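Local coordinates for hydrazine synthase subunit alpha (Candidatus Kuenenia stuttgartiensis, PDB 5C2V), which catalyses, within the hydrazine synthase complex, the condensation of hydroxylamine from the gamma subunit with ammonia to give hydrazine, at residues Thr16-Ser19 with Gly20-Glu24; Trp362-Phe365 with Ser366-Ala369. All blocks are in the same frame, centred on the assembly; numbering follows the deposited sequence.

Interaction 1 of 2, residues Thr16-Ser19 with Gly20-Glu24; sequences TDYS and GMSKE
Met21 N donates to Asp17 O at 2.9 Å and Ser22 N to Tyr18 O at 2.9 Å, the four-residue spacing of an alpha-helix in its first turn. Asp17 is the N-cap of this helix. With CG opposite the backbone N (chi1 177°), its carboxylate folds back over the start of the helix, where OD1 takes a weak bond from Gly20 N at 3.4 Å and another from Ser19 OG. The other oxygen, OD2, is held from outside by Val3 N and lies against Gly20 CA, where a CB would collide with it. An aspartate suits the place: its short acidic arm reaches the amide of Gly20 in the first turn and should also interact well with the helix dipole. Lys23 lays its CG beside Ser19 O, while its NZ reaches Pro344 O and forms a salt bridge with Asp346. The small hydroxyl of Ser22 can turn back on its own helix, giving Tyr18 O a second donor from above the carbonyl plane. That same Ser22 OG sits over the centre of the Tyr18 ring, 3.7 Å from Tyr18 CE2.

Interaction 2 of 2, residues Trp362-Phe365 with Ser366-Ala369; sequences WFNF and SKCA
Asn364 and Ala369 pair across a four-residue loop: Asn364 N donates to Ala369 O at 3.1 Å, nearly in line with the carbonyl, and Ala369 N returns a weaker bond to Asn364 O. The Asn364 side chain then organises the loop between them. Its CB rests 3.6 Å from Ala369 O. CG, placed opposite the backbone N (chi1 -166°), carries the amide over the turn and comes up against Lys367 CG. At the tip, OD1 accepts from Ser366 N at 2.8 Å, in the carbonyl plane, which makes an Asx turn. Lys367 N reaches OD1 too, at 3.2 Å, but from well above that plane. The remaining branch, ND2, lies 3.7 Å from Lys367 CG, so the methylenes of the lysine run obliquely past the amide. Asparagine suits the place because its side-chain oxygen can bind two successive amide groups of the loop.

On the other face of the hairpin from Asn364, Phe363 turns one ring face to Ala369 O, which stands off-centre toward the rim. Phe363 CD2 lies over the middle of the Phe365 ring, so the two aromatic residues pack together while Phe363 also touches Val350 of the adjacent strand 348-353 and Tyr337 of strand 336-342 beyond it. Cys368 takes up a left-handed backbone conformation (phi 51°), and with Ala369 it faces the single residue Asn364. The arrangement fits a G1 beta bulge, here closing the beta-hairpin that links strands 359-364 and 369-373.

In the fold
Both contacts are local, and they stand about 24 Å apart between centres, without touching. Interaction 1 is partly buried and starts helix 18-25, which precedes strand 31-37; that strand pairs with strand 381-387, bringing together what are probably the two ends of the six-bladed propeller. Interaction 2 is a surface hairpin at the outer end of the four-stranded sheet 336-373, consistent with a propeller blade. Lys23 connects their surroundings, since Pro344 and Asp346 lie between the first two strands of that sheet. In each, a side-chain oxygen binds backbone amides, but a carboxylate caps a helix in 16-24, whereas a neutral amide shapes a turn in 362-369, backed by aromatic rings.

Interaction 1 of 2, residues Thr16-Ser19 with Gly20-Glu24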
loop_
_atom_site.group_PDB
_atom_site.type_symbol
_atom_site.label_atom_id
_atom_site.label_comp_id
_atom_site.label_asym_id
_atom_site.label_seq_id
_atom_site.Cartn_x
_atom_site.Cartn_y
_atom_site.Cartn_z
ATOM N N THR D 16 -27.501 -7.020 -33.870
ATOM C CA THR D 16 -27.389 -6.361 -32.574
ATOM C C THR D 16 -26.088 -6.729 -31.868
ATOM O O THR D 16 -25.672 -6.056 -30.926
ATOM C CB THR D 16 -28.564 -6.718 -31.650
ATOM O OG1 THR D 16 -28.619 -8.139 -31.476
ATOM C CG2 THR D 16 -29.874 -6.230 -32.243
ATOM N N ASP D 17 -25.445 -7.797 -32.329
ATOM C CA ASP D 17 -24.201 -8.244 -31.720
ATOM C C ASP D 17 -23.030 -7.605 -32.454
ATOM O O ASP D 17 -22.718 -7.974 -33.583
ATOM C CB ASP D 17 -24.110 -9.773 -31.756
ATOM C CG ASP D 17 -22.803 -10.302 -31.195
ATOM O OD1 ASP D 17 -22.147 -9.584 -30.412
ATOM O OD2 ASP D 17 -22.439 -11.450 -31.530
ATOM N N TYR D 18 -22.368 -6.664 -31.789
ATOM C CA TYR D 18 -21.333 -5.856 -32.424
ATOM C C TYR D 18 -20.082 -6.672 -32.721
ATOM O O TYR D 18 -19.598 -6.697 -33.854
ATOM C CB TYR D 18 -20.982 -4.656 -31.542
ATOM C CG TYR D 18 -19.685 -3.972 -31.913
ATOM C CD1 TYR D 18 -18.505 -4.265 -31.241
ATOM C CD2 TYR D 18 -19.640 -3.033 -32.935
ATOM C CE1 TYR D 18 -17.317 -3.645 -31.577
ATOM C CE2 TYR D 18 -18.456 -2.406 -33.278
ATOM C CZ TYR D 18 -17.299 -2.717 -32.596
ATOM O OH TYR D 18 -16.117 -2.097 -32.932
ATOM N N SER D 19 -19.566 -7.338 -31.694
ATOM C CA SER D 19 -18.371 -8.159 -31.832
ATOM C C SER D 19 -18.622 -9.336 -32.766
ATOM O O SER D 19 -17.692 -9.875 -33.365
ATOM C CB SER D 19 -17.905 -8.656 -30.463
ATOM O OG SER D 19 -18.959 -9.304 -29.773
ATOM N N GLY D 20 -19.886 -9.731 -32.888
ATOM C CA GLY D 20 -20.265 -10.801 -33.791
ATOM C C GLY D 20 -20.296 -10.351 -35.238
ATOM O O GLY D 20 -19.817 -11.057 -36.126
ATOM N N MET D 21 -20.858 -9.170 -35.476
ATOM C CA MET D 21 -20.939 -8.621 -36.825
ATOM C C MET D 21 -19.566 -8.209 -37.338
ATOM O O MET D 21 -19.273 -8.350 -38.524
ATOM C CB MET D 21 -21.890 -7.421 -36.867
ATOM C CG MET D 21 -23.346 -7.758 -36.586
ATOM S SD MET D 21 -24.111 -8.775 -37.861
ATOM C CE MET D 21 -24.178 -7.615 -39.224
ATOM N N SER D 22 -18.730 -7.701 -36.438
ATOM C CA SER D 22 -17.403 -7.215 -36.803
ATOM C C SER D 22 -16.521 -8.315 -37.393
ATOM O O SER D 22 -15.613 -8.037 -38.175
ATOM C CB SER D 22 -16.712 -6.592 -35.588
ATOM O OG SER D 22 -17.413 -5.447 -35.132
ATOM N N LYS D 23 -16.793 -9.561 -37.020
ATOM C CA LYS D 23 -16.012 -10.689 -37.517
ATOM C C LYS D 23 -16.330 -10.967 -38.988
ATOM O O LYS D 23 -15.446 -11.335 -39.763
ATOM C CB LYS D 23 -16.274 -11.934 -36.665
ATOM C CG LYS D 23 -15.909 -11.760 -35.196
ATOM C CD LYS D 23 -16.185 -13.016 -34.385
ATOM C CE LYS D 23 -15.111 -14.069 -34.603
ATOM N NZ LYS D 23 -13.790 -13.625 -34.075
ATOM N N GLU D 24 -17.595 -10.796 -39.358
ATOM C CA GLU D 24 -18.048 -10.992 -40.734
ATOM C C GLU D 24 -17.787 -9.788 -41.640
ATOM O O GLU D 24 -17.418 -9.943 -42.805
ATOM C CB GLU D 24 -19.544 -11.324 -40.751
ATOM C CG GLU D 24 -19.902 -12.592 -39.992
ATOM C CD GLU D 24 -21.377 -12.680 -39.639
ATOM O OE1 GLU D 24 -22.078 -11.648 -39.715
ATOM O OE2 GLU D 24 -21.835 -13.785 -39.280
#

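Interaction 2 of 2, residues Trp362-Phe365 with Ser366-Ala369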
loop_
_atom_site.group_PDB
_atom_site.type_symbol
_atom_site.label_atom_id
_atom_site.label_comp_id
_atom_site.label_asym_id
_atom_site.label_seq_id
_atom_site.Cartn_x
_atom_site.Cartn_y
_atom_site.Cartn_z
ATOM N N TRP D 362 3.084 -9.307 -35.297
ATOM C CA TRP D 362 1.892 -10.098 -35.016
ATOM C C TRP D 362 2.015 -10.701 -33.625
ATOM O O TRP D 362 3.024 -11.323 -33.310
ATOM C CB TRP D 362 1.703 -11.207 -36.055
ATOM C CG TRP D 362 1.209 -10.724 -37.379
ATOM C CD1 TRP D 362 1.896 -10.710 -38.557
ATOM C CD2 TRP D 362 -0.087 -10.183 -37.663
ATOM N NE1 TRP D 362 1.110 -10.194 -39.558
ATOM C CE2 TRP D 362 -0.113 -9.862 -39.035
ATOM C CE3 TRP D 362 -1.226 -9.939 -36.891
ATOM C CZ2 TRP D 362 -1.234 -9.310 -39.650
ATOM C CZ3 TRP D 362 -2.337 -9.390 -37.504
ATOM C CH2 TRP D 362 -2.333 -9.082 -38.869
ATOM N N PHE D 363 0.999 -10.520 -32.790
ATOM C CA PHE D 363 1.071 -11.023 -31.423
ATOM C C PHE D 363 0.766 -12.517 -31.354
ATOM O O PHE D 363 -0.030 -13.037 -32.136
ATOM C CB PHE D 363 0.113 -10.251 -30.513
ATOM C CG PHE D 363 0.344 -10.498 -29.048
ATOM C CD1 PHE D 363 1.327 -9.802 -28.363
ATOM C CD2 PHE D 363 -0.415 -11.429 -28.360
ATOM C CE1 PHE D 363 1.545 -10.028 -27.016
ATOM C CE2 PHE D 363 -0.202 -11.659 -27.013
ATOM C CZ PHE D 363 0.779 -10.957 -26.341
ATOM N N ASN D 364 1.411 -13.199 -30.413
ATOM C CA ASN D 364 1.166 -14.617 -30.179
ATOM C C ASN D 364 0.612 -14.835 -28.776
ATOM O O ASN D 364 1.285 -14.557 -27.783
ATOM C CB ASN D 364 2.450 -15.426 -30.380
ATOM C CG ASN D 364 2.196 -16.923 -30.476
ATOM O OD1 ASN D 364 1.333 -17.469 -29.789
ATOM N ND2 ASN D 364 2.955 -17.594 -31.336
ATOM N N PHE D 365 -0.619 -15.332 -28.700
ATOM C CA PHE D 365 -1.283 -15.539 -27.418
ATOM C C PHE D 365 -0.824 -16.817 -26.723
ATOM O O PHE D 365 -0.928 -16.937 -25.502
ATOM C CB PHE D 365 -2.800 -15.562 -27.610
ATOM C CG PHE D 365 -3.379 -14.231 -27.989
ATOM C CD1 PHE D 365 -3.445 -13.839 -29.316
ATOM C CD2 PHE D 365 -3.851 -13.365 -27.016
ATOM C CE1 PHE D 365 -3.976 -12.611 -29.666
ATOM C CE2 PHE D 365 -4.381 -12.137 -27.358
ATOM C CZ PHE D 365 -4.445 -11.759 -28.685
ATOM N N SER D 366 -0.318 -17.770 -27.498
ATOM C CA SER D 366 0.146 -19.031 -26.934
ATOM C C SER D 366 1.517 -18.870 -26.279
ATOM O O SER D 366 1.866 -19.612 -25.361
ATOM C CB SER D 366 0.198 -20.119 -28.011
ATOM O OG SER D 366 1.109 -19.778 -29.042
ATOM N N LYS D 367 2.291 -17.903 -26.763
ATOM C CA LYS D 367 3.617 -17.638 -26.210
ATOM C C LYS D 367 3.632 -16.499 -25.192
ATOM O O LYS D 367 4.667 -16.231 -24.579
ATOM C CB LYS D 367 4.602 -17.321 -27.336
ATOM C CG LYS D 367 4.884 -18.490 -28.260
ATOM C CD LYS D 367 5.416 -19.681 -27.481
ATOM C CE LYS D 367 5.910 -20.770 -28.415
ATOM N NZ LYS D 367 6.973 -20.268 -29.328
ATOM N N CYS D 368 2.486 -15.846 -25.011
ATOM C CA CYS D 368 2.381 -14.661 -24.155
ATOM C C CYS D 368 3.439 -13.611 -24.500
ATOM O O CYS D 368 3.975 -12.947 -23.614
ATOM C CB CYS D 368 2.494 -15.047 -22.677
ATOM S SG CYS D 368 1.166 -16.111 -22.070
ATOM N N ALA D 369 3.733 -13.470 -25.790
ATOM C CA ALA D 369 4.750 -12.530 -26.248
ATOM C C ALA D 369 4.587 -12.209 -27.731
ATOM O O ALA D 369 3.661 -12.693 -28.383
ATOM C CB ALA D 369 6.143 -13.085 -25.980
#